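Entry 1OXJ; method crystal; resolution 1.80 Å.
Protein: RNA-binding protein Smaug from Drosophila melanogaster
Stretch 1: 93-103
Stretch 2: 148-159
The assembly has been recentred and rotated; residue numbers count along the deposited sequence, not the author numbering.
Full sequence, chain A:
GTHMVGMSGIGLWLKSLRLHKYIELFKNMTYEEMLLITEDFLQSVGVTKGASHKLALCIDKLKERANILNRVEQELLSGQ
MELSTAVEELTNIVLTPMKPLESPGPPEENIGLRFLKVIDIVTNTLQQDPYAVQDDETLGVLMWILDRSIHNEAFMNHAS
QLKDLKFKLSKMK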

ATOM      1  N   ILE A  93      -2.572  -1.082  -2.104  1.00 32.14           N
ATOM      2  CA  ILE A  93      -1.859  -1.013  -0.832  1.00 30.75           C
ATOM      3  C   ILE A  93      -1.034   0.268  -0.707  1.00 30.78           C
ATOM      4  O   ILE A  93      -0.882   0.824   0.386  1.00 28.38           O
ATOM      5  CB  ILE A  93      -0.915  -2.237  -0.678  1.00 30.64           C
ATOM      6  CG1 ILE A  93      -1.748  -3.519  -0.564  1.00 29.98           C
ATOM      7  CG2 ILE A  93      -0.012  -2.071   0.546  1.00 31.66           C
ATOM      8  CD1 ILE A  93      -0.905  -4.778  -0.427  1.00 30.35           C
ATOM      9  N   VAL A  94      -0.538   0.751  -1.838  1.00 28.23           N
ATOM     10  CA  VAL A  94       0.326   1.930  -1.845  1.00 29.18           C
ATOM     11  C   VAL A  94      -0.207   3.183  -1.139  1.00 30.32           C
ATOM     12  O   VAL A  94       0.573   3.949  -0.562  1.00 30.63           O
ATOM     13  CB  VAL A  94       0.741   2.287  -3.284  1.00 28.80           C
ATOM     14  CG1 VAL A  94      -0.463   2.816  -4.068  1.00 28.61           C
ATOM     15  CG2 VAL A  94       1.903   3.274  -3.254  1.00 32.53           C
ATOM     16  N   LEU A  95      -1.521   3.376  -1.151  1.00 30.73           N
ATOM     17  CA  LEU A  95      -2.116   4.552  -0.506  1.00 30.86           C
ATOM     18  C   LEU A  95      -2.597   4.310   0.917  1.00 31.66           C
ATOM     19  O   LEU A  95      -3.050   5.244   1.585  1.00 31.36           O
ATOM     20  CB  LEU A  95      -3.294   5.074  -1.331  1.00 32.87           C
ATOM     21  CG  LEU A  95      -2.989   5.438  -2.784  1.00 32.63           C
ATOM     22  CD1 LEU A  95      -4.234   6.026  -3.431  1.00 34.34           C
ATOM     23  CD2 LEU A  95      -1.834   6.425  -2.843  1.00 35.18           C
ATOM     24  N   THR A  96      -2.518   3.067   1.383  1.00 30.33           N
ATOM     25  CA  THR A  96      -2.968   2.748   2.743  1.00 30.69           C
ATOM     26  C   THR A  96      -2.030   3.281   3.822  1.00 29.61           C
ATOM     27  O   THR A  96      -0.834   3.447   3.592  1.00 30.70           O
ATOM     28  CB  THR A  96      -3.105   1.220   2.951  1.00 28.56           C
ATOM     29  OG1 THR A  96      -1.812   0.605   2.864  1.00 28.97           O
ATOM     30  CG2 THR A  96      -4.017   0.621   1.897  1.00 28.13           C
ATOM     31  N   PRO A  97      -2.569   3.547   5.026  1.00 28.70           N
ATOM     32  CA  PRO A  97      -1.779   4.056   6.150  1.00 29.50           C
ATOM     33  C   PRO A  97      -0.715   3.045   6.546  1.00 29.21           C
ATOM     34  O   PRO A  97      -1.026   1.889   6.852  1.00 29.55           O
ATOM     35  CB  PRO A  97      -2.818   4.247   7.257  1.00 29.43           C
ATOM     36  CG  PRO A  97      -4.096   4.488   6.500  1.00 29.70           C
ATOM     37  CD  PRO A  97      -4.003   3.500   5.363  1.00 30.14           C
ATOM     38  N   MET A  98       0.541   3.478   6.518  1.00 29.51           N
ATOM     39  CA  MET A  98       1.658   2.620   6.874  1.00 29.29           C
ATOM     40  C   MET A  98       2.551   3.303   7.894  1.00 30.44           C
ATOM     41  O   MET A  98       2.889   4.477   7.759  1.00 29.10           O
ATOM     42  CB  MET A  98       2.501   2.273   5.638  1.00 29.53           C
ATOM     43  CG  MET A  98       1.806   1.408   4.590  1.00 31.79           C
ATOM     44  SD  MET A  98       2.969   0.903   3.242  1.00 26.44           S
ATOM     45  CE  MET A  98       2.073   1.455   1.785  1.00 32.17           C
ATOM     46  N   LYS A  99       2.932   2.556   8.918  1.00 28.72           N
ATOM     47  CA  LYS A  99       3.814   3.080   9.945  1.00 30.97           C
ATOM     48  C   LYS A  99       5.218   3.165   9.373  1.00 32.09           C
ATOM     49  O   LYS A  99       5.526   2.539   8.360  1.00 30.35           O
ATOM     50  CB  LYS A  99       3.827   2.149  11.155  1.00 32.03           C
ATOM     51  CG  LYS A  99       2.469   1.954  11.811  1.00 35.06           C
ATOM     52  CD  LYS A  99       2.590   1.169  13.109  1.00 40.49           C
ATOM     53  CE  LYS A  99       3.162   2.029  14.224  1.00 42.99           C
ATOM     54  NZ  LYS A  99       3.133   1.322  15.537  1.00 45.16           N
ATOM     55  N   PRO A 100       6.090   3.959  10.009  1.00 33.90           N
ATOM     56  CA  PRO A 100       7.473   4.096   9.538  1.00 34.33           C
ATOM     57  C   PRO A 100       8.177   2.734   9.487  1.00 33.31           C
ATOM     58  O   PRO A 100       7.807   1.804  10.211  1.00 31.37           O
ATOM     59  CB  PRO A 100       8.098   5.010  10.582  1.00 35.56           C
ATOM     60  CG  PRO A 100       6.946   5.915  10.965  1.00 36.74           C
ATOM     61  CD  PRO A 100       5.793   4.927  11.083  1.00 35.13           C
ATOM     62  N   LEU A 101       9.183   2.611   8.630  1.00 33.92           N
ATOM     63  CA  LEU A 101       9.939   1.364   8.540  1.00 34.26           C
ATOM     64  C   LEU A 101      10.608   1.092   9.884  1.00 34.21           C
ATOM     65  O   LEU A 101      10.768  -0.063  10.292  1.00 32.31           O
ATOM     66  CB  LEU A 101      11.009   1.468   7.451  1.00 37.45           C
ATOM     67  CG  LEU A 101      10.520   1.695   6.022  1.00 39.33           C
ATOM     68  CD1 LEU A 101      11.710   1.965   5.126  1.00 40.41           C
ATOM     69  CD2 LEU A 101       9.758   0.476   5.532  1.00 39.06           C
ATOM     70  N   GLU A 102      10.982   2.167  10.575  1.00 33.73           N
ATOM     71  CA  GLU A 102      11.642   2.072  11.876  1.00 37.42           C
ATOM     72  C   GLU A 102      10.726   1.691  13.032  1.00 37.46           C
ATOM     73  O   GLU A 102      10.985   2.073  14.176  1.00 39.60           O
ATOM     74  CB  GLU A 102      12.318   3.399  12.234  1.00 40.10           C
ATOM     75  CG  GLU A 102      13.487   3.772  11.366  1.00 42.41           C
ATOM     76  CD  GLU A 102      13.097   3.905   9.928  1.00 41.91           C
ATOM     77  OE1 GLU A 102      12.031   4.510   9.654  1.00 43.33           O
ATOM     78  OE2 GLU A 102      13.859   3.409   9.072  1.00 43.86           O
ATOM     79  N   SER A 103       9.657   0.956  12.751  1.00 37.66           N
ATOM     80  CA  SER A 103       8.738   0.540  13.805  1.00 35.08           C
ATOM     81  C   SER A 103       9.108  -0.853  14.261  1.00 37.20           C
ATOM     82  O   SER A 103       8.932  -1.828  13.519  1.00 36.94           O
ATOM     83  CB  SER A 103       7.300   0.549  13.293  1.00 37.36           C
ATOM     84  OG  SER A 103       6.928   1.850  12.879  1.00 37.14           O
TER
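Stretch 2 (148-159) RSIHNEAFMNHA

Stretch 1 has no regular helix or strand. Stretch 2 opens with the last residues of a helix, passes through a loop and a short 3-10 segment at Glu-153 and Ala-154, and closes with His-158 at the N-cap position and Ala-159 in the helix that follows. The two run in the same general direction: Val-94 lies nearest Ser-149 (CA to CA 6.6 Å), and Pro-100 nearest Ala-154 (CA to CA 4.2 Å). No direct hydrogen bond joins them, and the contact buries 554 Å².

Ile-93 starts a type I turn that ends at Thr-96. Its O accepts from Thr-96 N (2.9 Å) and from Thr-96 OG1 (2.7 Å). Within the turn, Val-94 points toward stretch 2. Its CG2 lies 3.7 Å from Arg-148 CB and 3.5 Å from Ser-149 OG. Leu-95 has its CA-to-CB bond directed away, yet its CD2 comes back to 3.7 Å from Arg-148 CD. Thr-96 and Pro-97 make no contact.

Met-98 points toward stretch 2. Its CE is 3.7 Å from Asn-152 ND2, and its SD is 3.9 Å from Phe-155 CZ, oblique to the ring. Water 1 links the backbone of Met-98 to the side chain of Asn-152: it accepts from Met-98 N (3.1 Å) and donates to Asn-152 OD1 (2.8 Å). The same OD1 accepts from Ala-154 N (3.0 Å), so one side chain braces its own loop and holds the water.

Ala-154 packs on the backbone of Met-98 and Lys-99. Its CB is 3.5 Å from Met-98 O and 3.4 Å from Lys-99 O. Pro-100 begins a second type I turn, to Ser-103. In it Leu-101 has the largest covered area of any residue. Its CG is 3.6 Å from Ala-154 O, its CD2 meets the Phe-155 ring edge at CE1 (4.1 Å), and its CD1 is 3.1 Å from His-158 CD2. Glu-102 OE1 remains 4.0 Å from Asn-157 ND2.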

ATOM      1  N   ARG A 148       3.757   7.403  -5.927  1.00 38.20           N
ATOM      2  CA  ARG A 148       3.073   7.562  -4.646  1.00 37.51           C
ATOM      3  C   ARG A 148       3.957   7.105  -3.484  1.00 37.07           C
ATOM      4  O   ARG A 148       3.859   7.639  -2.385  1.00 36.60           O
ATOM      5  CB  ARG A 148       1.770   6.757  -4.630  1.00 38.80           C
ATOM      6  CG  ARG A 148       0.720   7.208  -5.639  1.00 43.81           C
ATOM      7  CD  ARG A 148       0.033   8.501  -5.205  1.00 47.48           C
ATOM      8  NE  ARG A 148       0.921   9.661  -5.260  1.00 50.60           N
ATOM      9  CZ  ARG A 148       1.307  10.261  -6.383  1.00 53.74           C
ATOM     10  NH1 ARG A 148       0.883   9.814  -7.559  1.00 54.57           N
ATOM     11  NH2 ARG A 148       2.119  11.311  -6.333  1.00 54.99           N
ATOM     12  N   SER A 149       4.813   6.114  -3.726  1.00 35.31           N
ATOM     13  CA  SER A 149       5.702   5.601  -2.682  1.00 36.42           C
ATOM     14  C   SER A 149       6.784   6.628  -2.316  1.00 37.24           C
ATOM     15  O   SER A 149       7.174   6.755  -1.147  1.00 37.76           O
ATOM     16  CB  SER A 149       6.368   4.296  -3.145  1.00 35.93           C
ATOM     17  OG  SER A 149       5.402   3.278  -3.371  1.00 33.75           O
ATOM     18  N   ILE A 150       7.265   7.357  -3.318  1.00 37.69           N
ATOM     19  CA  ILE A 150       8.299   8.369  -3.095  1.00 38.50           C
ATOM     20  C   ILE A 150       7.781   9.434  -2.132  1.00 39.26           C
ATOM     21  O   ILE A 150       8.548  10.033  -1.378  1.00 39.64           O
ATOM     22  CB  ILE A 150       8.722   9.029  -4.431  1.00 38.27           C
ATOM     23  CG1 ILE A 150       9.514   8.023  -5.272  1.00 38.91           C
ATOM     24  CG2 ILE A 150       9.574  10.265  -4.173  1.00 41.05           C
ATOM     25  CD1 ILE A 150       9.788   8.477  -6.695  1.00 37.91           C
ATOM     26  N   HIS A 151       6.469   9.638  -2.134  1.00 40.93           N
ATOM     27  CA  HIS A 151       5.860  10.644  -1.275  1.00 43.56           C
ATOM     28  C   HIS A 151       5.162  10.090  -0.036  1.00 44.35           C
ATOM     29  O   HIS A 151       4.410  10.799   0.636  1.00 44.89           O
ATOM     30  CB  HIS A 151       4.896  11.490  -2.106  1.00 45.50           C
ATOM     31  CG  HIS A 151       5.566  12.223  -3.227  1.00 45.91           C
ATOM     32  ND1 HIS A 151       6.474  13.239  -3.014  1.00 47.46           N
ATOM     33  CD2 HIS A 151       5.497  12.059  -4.570  1.00 45.67           C
ATOM     34  CE1 HIS A 151       6.935  13.667  -4.175  1.00 47.45           C
ATOM     35  NE2 HIS A 151       6.359  12.968  -5.135  1.00 46.43           N
ATOM     36  N   ASN A 152       5.414   8.822   0.269  1.00 44.44           N
ATOM     37  CA  ASN A 152       4.827   8.205   1.451  1.00 44.82           C
ATOM     38  C   ASN A 152       5.802   8.489   2.591  1.00 45.36           C
ATOM     39  O   ASN A 152       6.941   8.024   2.568  1.00 43.23           O
ATOM     40  CB  ASN A 152       4.694   6.697   1.257  1.00 45.42           C
ATOM     41  CG  ASN A 152       3.931   6.035   2.385  1.00 48.42           C
ATOM     42  OD1 ASN A 152       3.945   6.511   3.526  1.00 47.35           O
ATOM     43  ND2 ASN A 152       3.273   4.922   2.080  1.00 48.14           N
ATOM     44  N   GLU A 153       5.359   9.255   3.582  1.00 45.74           N
ATOM     45  CA  GLU A 153       6.218   9.603   4.707  1.00 46.47           C
ATOM     46  C   GLU A 153       6.896   8.410   5.368  1.00 46.25           C
ATOM     47  O   GLU A 153       7.991   8.544   5.915  1.00 47.36           O
ATOM     48  CB  GLU A 153       5.424  10.404   5.742  1.00 47.57           C
ATOM     49  CG  GLU A 153       5.122  11.827   5.280  1.00 49.78           C
ATOM     50  CD  GLU A 153       4.374  12.641   6.319  1.00 53.07           C
ATOM     51  OE1 GLU A 153       4.741  12.557   7.511  1.00 54.22           O
ATOM     52  OE2 GLU A 153       3.428  13.371   5.943  1.00 55.13           O
ATOM     53  N   ALA A 154       6.256   7.247   5.314  1.00 44.29           N
ATOM     54  CA  ALA A 154       6.826   6.044   5.905  1.00 43.16           C
ATOM     55  C   ALA A 154       8.078   5.597   5.150  1.00 42.06           C
ATOM     56  O   ALA A 154       8.888   4.837   5.680  1.00 41.60           O
ATOM     57  CB  ALA A 154       5.792   4.924   5.907  1.00 42.63           C
ATOM     58  N   PHE A 155       8.240   6.073   3.917  1.00 40.49           N
ATOM     59  CA  PHE A 155       9.402   5.707   3.106  1.00 41.60           C
ATOM     60  C   PHE A 155      10.382   6.863   3.000  1.00 42.27           C
ATOM     61  O   PHE A 155      11.265   6.873   2.145  1.00 42.23           O
ATOM     62  CB  PHE A 155       8.974   5.282   1.696  1.00 40.29           C
ATOM     63  CG  PHE A 155       8.066   4.086   1.669  1.00 43.04           C
ATOM     64  CD1 PHE A 155       8.269   3.022   2.547  1.00 42.27           C
ATOM     65  CD2 PHE A 155       7.015   4.016   0.760  1.00 41.42           C
ATOM     66  CE1 PHE A 155       7.436   1.905   2.521  1.00 44.37           C
ATOM     67  CE2 PHE A 155       6.176   2.906   0.723  1.00 44.13           C
ATOM     68  CZ  PHE A 155       6.385   1.846   1.606  1.00 43.80           C
ATOM     69  N   MET A 156      10.198   7.837   3.877  1.00 43.66           N
ATOM     70  CA  MET A 156      11.031   9.022   3.939  1.00 46.81           C
ATOM     71  C   MET A 156      12.515   8.733   3.698  1.00 46.80           C
ATOM     72  O   MET A 156      13.148   9.376   2.857  1.00 45.85           O
ATOM     73  CB  MET A 156      10.833   9.672   5.309  1.00 48.77           C
ATOM     74  CG  MET A 156      11.610  10.940   5.558  1.00 53.54           C
ATOM     75  SD  MET A 156      11.058  11.646   7.122  1.00 54.88           S
ATOM     76  CE  MET A 156       9.506  12.378   6.584  1.00 52.87           C
ATOM     77  N   ASN A 157      13.063   7.759   4.419  1.00 47.52           N
ATOM     78  CA  ASN A 157      14.480   7.423   4.289  1.00 49.10           C
ATOM     79  C   ASN A 157      14.830   6.485   3.140  1.00 49.16           C
ATOM     80  O   ASN A 157      15.932   5.934   3.092  1.00 49.08           O
ATOM     81  CB  ASN A 157      14.994   6.840   5.604  1.00 50.28           C
ATOM     82  CG  ASN A 157      14.804   7.790   6.763  1.00 52.48           C
ATOM     83  OD1 ASN A 157      15.163   8.965   6.677  1.00 52.53           O
ATOM     84  ND2 ASN A 157      14.237   7.290   7.854  1.00 53.75           N
ATOM     85  N   HIS A 158      13.895   6.314   2.214  1.00 47.87           N
ATOM     86  CA  HIS A 158      14.106   5.456   1.059  1.00 47.26           C
ATOM     87  C   HIS A 158      13.726   6.204  -0.207  1.00 46.55           C
ATOM     88  O   HIS A 158      13.899   5.699  -1.315  1.00 45.51           O
ATOM     89  CB  HIS A 158      13.263   4.189   1.185  1.00 48.15           C
ATOM     90  CG  HIS A 158      13.985   3.048   1.826  1.00 49.34           C
ATOM     91  ND1 HIS A 158      14.831   2.217   1.126  1.00 50.29           N
ATOM     92  CD2 HIS A 158      13.987   2.599   3.104  1.00 50.31           C
ATOM     93  CE1 HIS A 158      15.321   1.301   1.944  1.00 51.41           C
ATOM     94  NE2 HIS A 158      14.822   1.510   3.150  1.00 51.57           N
ATOM     95  N   ALA A 159      13.212   7.417  -0.029  1.00 46.25           N
ATOM     96  CA  ALA A 159      12.795   8.252  -1.151  1.00 46.99           C
ATOM     97  C   ALA A 159      13.872   8.338  -2.228  1.00 46.73           C
ATOM     98  O   ALA A 159      13.575   8.277  -3.422  1.00 47.03           O
ATOM     99  CB  ALA A 159      12.442   9.652  -0.654  1.00 46.91           C
TER
HETATM  100  O   HOH W   1       2.133   5.953   5.643  1.00 45.49           O